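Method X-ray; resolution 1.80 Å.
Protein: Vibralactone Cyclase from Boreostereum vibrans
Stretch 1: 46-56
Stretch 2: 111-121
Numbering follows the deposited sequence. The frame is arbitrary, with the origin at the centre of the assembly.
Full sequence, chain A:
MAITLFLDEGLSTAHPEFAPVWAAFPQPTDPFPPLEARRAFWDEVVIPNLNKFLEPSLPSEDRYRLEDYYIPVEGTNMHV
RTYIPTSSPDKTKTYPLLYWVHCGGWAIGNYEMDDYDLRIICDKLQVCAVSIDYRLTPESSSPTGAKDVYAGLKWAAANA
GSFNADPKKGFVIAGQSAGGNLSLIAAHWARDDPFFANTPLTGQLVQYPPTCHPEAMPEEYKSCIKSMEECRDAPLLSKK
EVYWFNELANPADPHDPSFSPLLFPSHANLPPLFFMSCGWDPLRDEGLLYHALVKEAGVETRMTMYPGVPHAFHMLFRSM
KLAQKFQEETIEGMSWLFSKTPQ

Stretch 1 (46-56) VIPNLNKFLEP
Stretch 2 111-121: YEMDDYDLRII

Two helices that run in roughly the same direction can pack through a strip of aliphatic side chains and still leave room at the margin for water to link a side chain of one to the backbone of the other, and residues 46-56 and 111-121 of vibralactone cyclase illustrate the principle. The apolar centre is carried by Leu 54, whose CA-to-CB bond points toward the other stretch. Its CD2 lies 4.0 Å from CB of Tyr 116, and its CG lies 3.9 Å from CD1 of Ile 120, a residue in the m, t rotamer. Leu 54 itself sits between wells, with chi1 -108° and chi2 19°. The same CD2 comes within 3.6 Å of OD1 of Asp 117, a carboxylate whose oxygens are hydrogen-bonded elsewhere in the structure, so an aliphatic neighbour costs it no polar partner.

One turn earlier, Leu 50 (chi1 -144°, chi2 -145°) places CD1 3.8 Å from the backbone O of Met 113. A further apolar pair lies beyond it: Ile 47, m and t, sets CD1 3.7 Å from CG of Met 113. The CA-to-CB bond of Met 113 points away from stretch 1, yet its m, t side chain still offers CG to this contact. The CG2 of Ile 47 rests 3.8 Å from the backbone O of Glu 112.

The backbones explain this spacing. Stretch 1 enters as a helix that begins earlier in the chain and is kinked at Pro 48, whose ring nitrogen has no hydrogen to give to the preceding turn. Bonds such as Leu 54 N to Leu 50 O, 2.9 Å, hold its later turns, and residues 55-56 belong to a 3-10 segment that continues later in the chain. In the partner, residues 111-113 have helical phi/psi without the regular bonds, Asp 114 occupies the N-cap position at -117/12, and a helix starts at 115 and continues beyond 121. The helix axes approach to 10.1 Å, with 30° between their N-to-C directions. Register is fixed by Ile 47 CA to Met 113 CA, 5.9 Å, and Asn 51 CA to Tyr 116 CA, 6.5 Å. Together the stretches bury 505 Å².

Tyr 116 (chi1 -78°, chi2 21°) carries the contact from apolar to polar. Asn 51 (chi1 -75°, chi2 -4°) brings CB to 3.5 Å from the ring's CE2 and places OD1 over one face, while Leu 54 CB and Glu 55 OE2 lie at the ring edge. Glu 55, t then p, reaches back from a sideways CA-to-CB bond, and Tyr 116 OH donates a weak hydrogen bond of 3.4 Å to its OE2.

At the polar edge, two waters complete the join. Water 1 accepts from Tyr 116 N at 3.0 Å, near the start of the helix, and lies 2.7 Å from Asn 51 OD1 and 2.8 Å from Glu 112 O. Water 2 accepts from Asn 51 ND2 at 2.8 Å and donates to Glu 112 O at 2.9 Å. Both ends of one amide thus meet the neighbouring backbone through solvent.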

# COMPACT_ATOMS: atom_id res chain seq x y z
N VAL A 46 -13.94 -5.53 9.94
CA VAL A 46 -13.58 -4.97 8.64
C VAL A 46 -13.35 -6.08 7.62
O VAL A 46 -13.94 -6.07 6.53
CB VAL A 46 -12.35 -4.05 8.76
CG1 VAL A 46 -12.03 -3.46 7.41
CG2 VAL A 46 -12.63 -2.93 9.74
N ILE A 47 -12.50 -7.05 7.94
CA ILE A 47 -12.17 -8.08 6.96
C ILE A 47 -13.37 -9.01 6.75
O ILE A 47 -13.67 -9.34 5.59
CB ILE A 47 -10.91 -8.86 7.36
CG1 ILE A 47 -9.70 -7.91 7.39
CG2 ILE A 47 -10.62 -9.99 6.35
CD1 ILE A 47 -8.47 -8.51 8.02
N PRO A 48 -14.08 -9.46 7.80
CA PRO A 48 -15.27 -10.29 7.53
C PRO A 48 -16.29 -9.60 6.64
O PRO A 48 -16.83 -10.23 5.72
CB PRO A 48 -15.82 -10.57 8.93
CG PRO A 48 -14.60 -10.59 9.77
CD PRO A 48 -13.78 -9.44 9.24
N ASN A 49 -16.55 -8.31 6.87
CA ASN A 49 -17.53 -7.60 6.04
C ASN A 49 -17.01 -7.37 4.62
O ASN A 49 -17.77 -7.48 3.65
CB ASN A 49 -17.89 -6.26 6.70
CG ASN A 49 -18.78 -6.41 7.93
OD1 ASN A 49 -19.26 -7.50 8.26
ND2 ASN A 49 -18.99 -5.31 8.63
N LEU A 50 -15.73 -7.04 4.48
CA LEU A 50 -15.13 -6.93 3.15
C LEU A 50 -15.26 -8.24 2.39
O LEU A 50 -15.68 -8.27 1.23
CB LEU A 50 -13.66 -6.53 3.28
CG LEU A 50 -13.00 -5.60 2.26
CD1 LEU A 50 -11.53 -5.99 2.03
CD2 LEU A 50 -13.77 -5.48 0.95
N ASN A 51 -14.93 -9.35 3.05
CA ASN A 51 -14.97 -10.64 2.38
C ASN A 51 -16.39 -11.02 2.03
O ASN A 51 -16.63 -11.58 0.96
CB ASN A 51 -14.33 -11.71 3.25
CG ASN A 51 -12.84 -11.59 3.25
OD1 ASN A 51 -12.29 -10.75 2.54
ND2 ASN A 51 -12.17 -12.41 4.04
N LYS A 52 -17.35 -10.73 2.92
CA LYS A 52 -18.74 -11.01 2.59
C LYS A 52 -19.16 -10.25 1.34
O LYS A 52 -19.87 -10.79 0.48
CB LYS A 52 -19.64 -10.67 3.77
CG LYS A 52 -21.13 -10.82 3.49
CD LYS A 52 -21.92 -10.58 4.78
CE LYS A 52 -23.41 -10.54 4.50
NZ LYS A 52 -24.24 -10.35 5.74
N PHE A 53 -18.72 -8.99 1.20
CA PHE A 53 -19.10 -8.25 0.01
C PHE A 53 -18.41 -8.79 -1.24
O PHE A 53 -19.00 -8.81 -2.34
CB PHE A 53 -18.80 -6.75 0.16
CG PHE A 53 -19.03 -5.97 -1.11
CD1 PHE A 53 -20.31 -5.54 -1.45
CD2 PHE A 53 -17.99 -5.69 -1.99
CE1 PHE A 53 -20.53 -4.84 -2.62
CE2 PHE A 53 -18.22 -4.99 -3.16
CZ PHE A 53 -19.50 -4.56 -3.47
N LEU A 54 -17.15 -9.18 -1.12
CA LEU A 54 -16.37 -9.59 -2.28
C LEU A 54 -16.64 -11.02 -2.71
O LEU A 54 -16.33 -11.37 -3.86
CB LEU A 54 -14.88 -9.45 -1.99
CG LEU A 54 -14.03 -8.35 -2.62
CD1 LEU A 54 -14.82 -7.19 -3.16
CD2 LEU A 54 -12.96 -7.90 -1.60
N GLU A 55 -17.20 -11.85 -1.82
CA GLU A 55 -17.42 -13.28 -2.10
C GLU A 55 -18.05 -13.56 -3.46
O GLU A 55 -17.53 -14.44 -4.17
CB GLU A 55 -18.27 -13.87 -0.96
CG GLU A 55 -18.59 -15.33 -1.11
CD GLU A 55 -17.46 -16.23 -0.67
OE1 GLU A 55 -17.16 -17.22 -1.38
OE2 GLU A 55 -16.86 -15.95 0.40
N PRO A 56 -19.12 -12.87 -3.89
CA PRO A 56 -19.70 -13.18 -5.21
C PRO A 56 -18.82 -12.78 -6.38
O PRO A 56 -19.12 -13.20 -7.50
CB PRO A 56 -21.01 -12.39 -5.23
CG PRO A 56 -21.23 -11.90 -3.85
CD PRO A 56 -19.93 -11.88 -3.16
N TYR A 111 -1.88 -10.99 5.64
CA TYR A 111 -2.41 -11.26 4.28
C TYR A 111 -3.95 -11.30 4.21
O TYR A 111 -4.52 -11.09 3.13
CB TYR A 111 -1.83 -12.59 3.78
CG TYR A 111 -2.52 -13.75 4.48
CD1 TYR A 111 -2.17 -14.10 5.78
CD2 TYR A 111 -3.57 -14.44 3.87
CE1 TYR A 111 -2.83 -15.15 6.45
CE2 TYR A 111 -4.23 -15.48 4.52
CZ TYR A 111 -3.85 -15.83 5.81
OH TYR A 111 -4.51 -16.85 6.44
N GLU A 112 -4.63 -11.54 5.34
CA GLU A 112 -6.09 -11.67 5.29
C GLU A 112 -6.75 -10.42 4.75
O GLU A 112 -7.73 -10.50 3.98
CB GLU A 112 -6.65 -12.00 6.66
CG GLU A 112 -6.32 -13.39 7.13
CD GLU A 112 -6.75 -13.63 8.55
OE1 GLU A 112 -7.97 -13.58 8.80
OE2 GLU A 112 -5.87 -13.82 9.42
N MET A 113 -6.16 -9.25 5.05
CA MET A 113 -6.72 -7.97 4.63
C MET A 113 -7.03 -7.93 3.14
O MET A 113 -8.08 -7.43 2.73
CB MET A 113 -5.74 -6.85 4.97
CG MET A 113 -5.68 -6.57 6.46
SD MET A 113 -4.30 -5.47 6.78
CE MET A 113 -4.92 -4.53 8.17
N ASP A 114 -6.11 -8.43 2.32
CA ASP A 114 -6.29 -8.24 0.89
C ASP A 114 -6.47 -9.56 0.18
O ASP A 114 -6.44 -9.61 -1.06
CB ASP A 114 -5.11 -7.45 0.30
CG ASP A 114 -4.87 -6.16 1.06
OD1 ASP A 114 -5.71 -5.24 0.94
OD2 ASP A 114 -3.86 -6.07 1.80
N ASP A 115 -6.70 -10.63 0.95
CA ASP A 115 -6.70 -11.97 0.36
C ASP A 115 -7.70 -12.07 -0.80
O ASP A 115 -7.33 -12.44 -1.93
CB ASP A 115 -7.01 -12.99 1.45
CG ASP A 115 -6.77 -14.41 1.01
OD1 ASP A 115 -5.62 -14.77 0.71
OD2 ASP A 115 -7.75 -15.18 0.99
N TYR A 116 -8.96 -11.71 -0.56
CA TYR A 116 -9.94 -11.81 -1.64
C TYR A 116 -9.58 -10.88 -2.80
O TYR A 116 -9.64 -11.29 -3.96
CB TYR A 116 -11.35 -11.51 -1.12
CG TYR A 116 -11.98 -12.67 -0.37
CD1 TYR A 116 -11.19 -13.69 0.17
CD2 TYR A 116 -13.35 -12.74 -0.20
CE1 TYR A 116 -11.76 -14.75 0.86
CE2 TYR A 116 -13.93 -13.80 0.48
CZ TYR A 116 -13.14 -14.80 1.01
OH TYR A 116 -13.72 -15.83 1.68
N ASP A 117 -9.15 -9.65 -2.49
CA ASP A 117 -8.82 -8.73 -3.57
C ASP A 117 -7.74 -9.33 -4.47
O ASP A 117 -7.85 -9.28 -5.69
CB ASP A 117 -8.36 -7.39 -3.01
CG ASP A 117 -9.51 -6.43 -2.73
OD1 ASP A 117 -10.43 -6.35 -3.56
OD2 ASP A 117 -9.50 -5.75 -1.68
N LEU A 118 -6.74 -9.98 -3.86
CA LEU A 118 -5.64 -10.52 -4.67
C LEU A 118 -6.07 -11.78 -5.42
O LEU A 118 -5.62 -11.98 -6.56
CB LEU A 118 -4.41 -10.79 -3.79
CG LEU A 118 -3.73 -9.51 -3.25
CD1 LEU A 118 -2.55 -9.85 -2.34
CD2 LEU A 118 -3.27 -8.58 -4.38
N ARG A 119 -6.95 -12.60 -4.84
CA ARG A 119 -7.53 -13.70 -5.61
C ARG A 119 -8.17 -13.15 -6.87
O ARG A 119 -7.98 -13.69 -7.97
CB ARG A 119 -8.56 -14.47 -4.80
CG ARG A 119 -8.02 -15.30 -3.67
CD ARG A 119 -9.17 -15.81 -2.83
NE ARG A 119 -8.76 -16.24 -1.50
CZ ARG A 119 -9.02 -17.44 -0.99
NH1 ARG A 119 -9.70 -18.34 -1.69
NH2 ARG A 119 -8.62 -17.72 0.23
N ILE A 120 -8.90 -12.05 -6.73
CA ILE A 120 -9.57 -11.47 -7.88
C ILE A 120 -8.53 -10.95 -8.87
O ILE A 120 -8.57 -11.28 -10.07
CB ILE A 120 -10.54 -10.37 -7.41
CG1 ILE A 120 -11.66 -11.04 -6.61
CG2 ILE A 120 -11.07 -9.56 -8.59
CD1 ILE A 120 -12.44 -10.12 -5.74
N ILE A 121 -7.52 -10.23 -8.36
CA ILE A 121 -6.60 -9.51 -9.23
C ILE A 121 -5.75 -10.50 -10.01
O ILE A 121 -5.52 -10.32 -11.22
CB ILE A 121 -5.74 -8.52 -8.43
CG1 ILE A 121 -6.54 -7.25 -8.11
CG2 ILE A 121 -4.45 -8.19 -9.19
CD1 ILE A 121 -5.88 -6.33 -7.11
O HOH W 1 -9.68 -10.39 1.99
O HOH W 2 -9.43 -12.75 4.53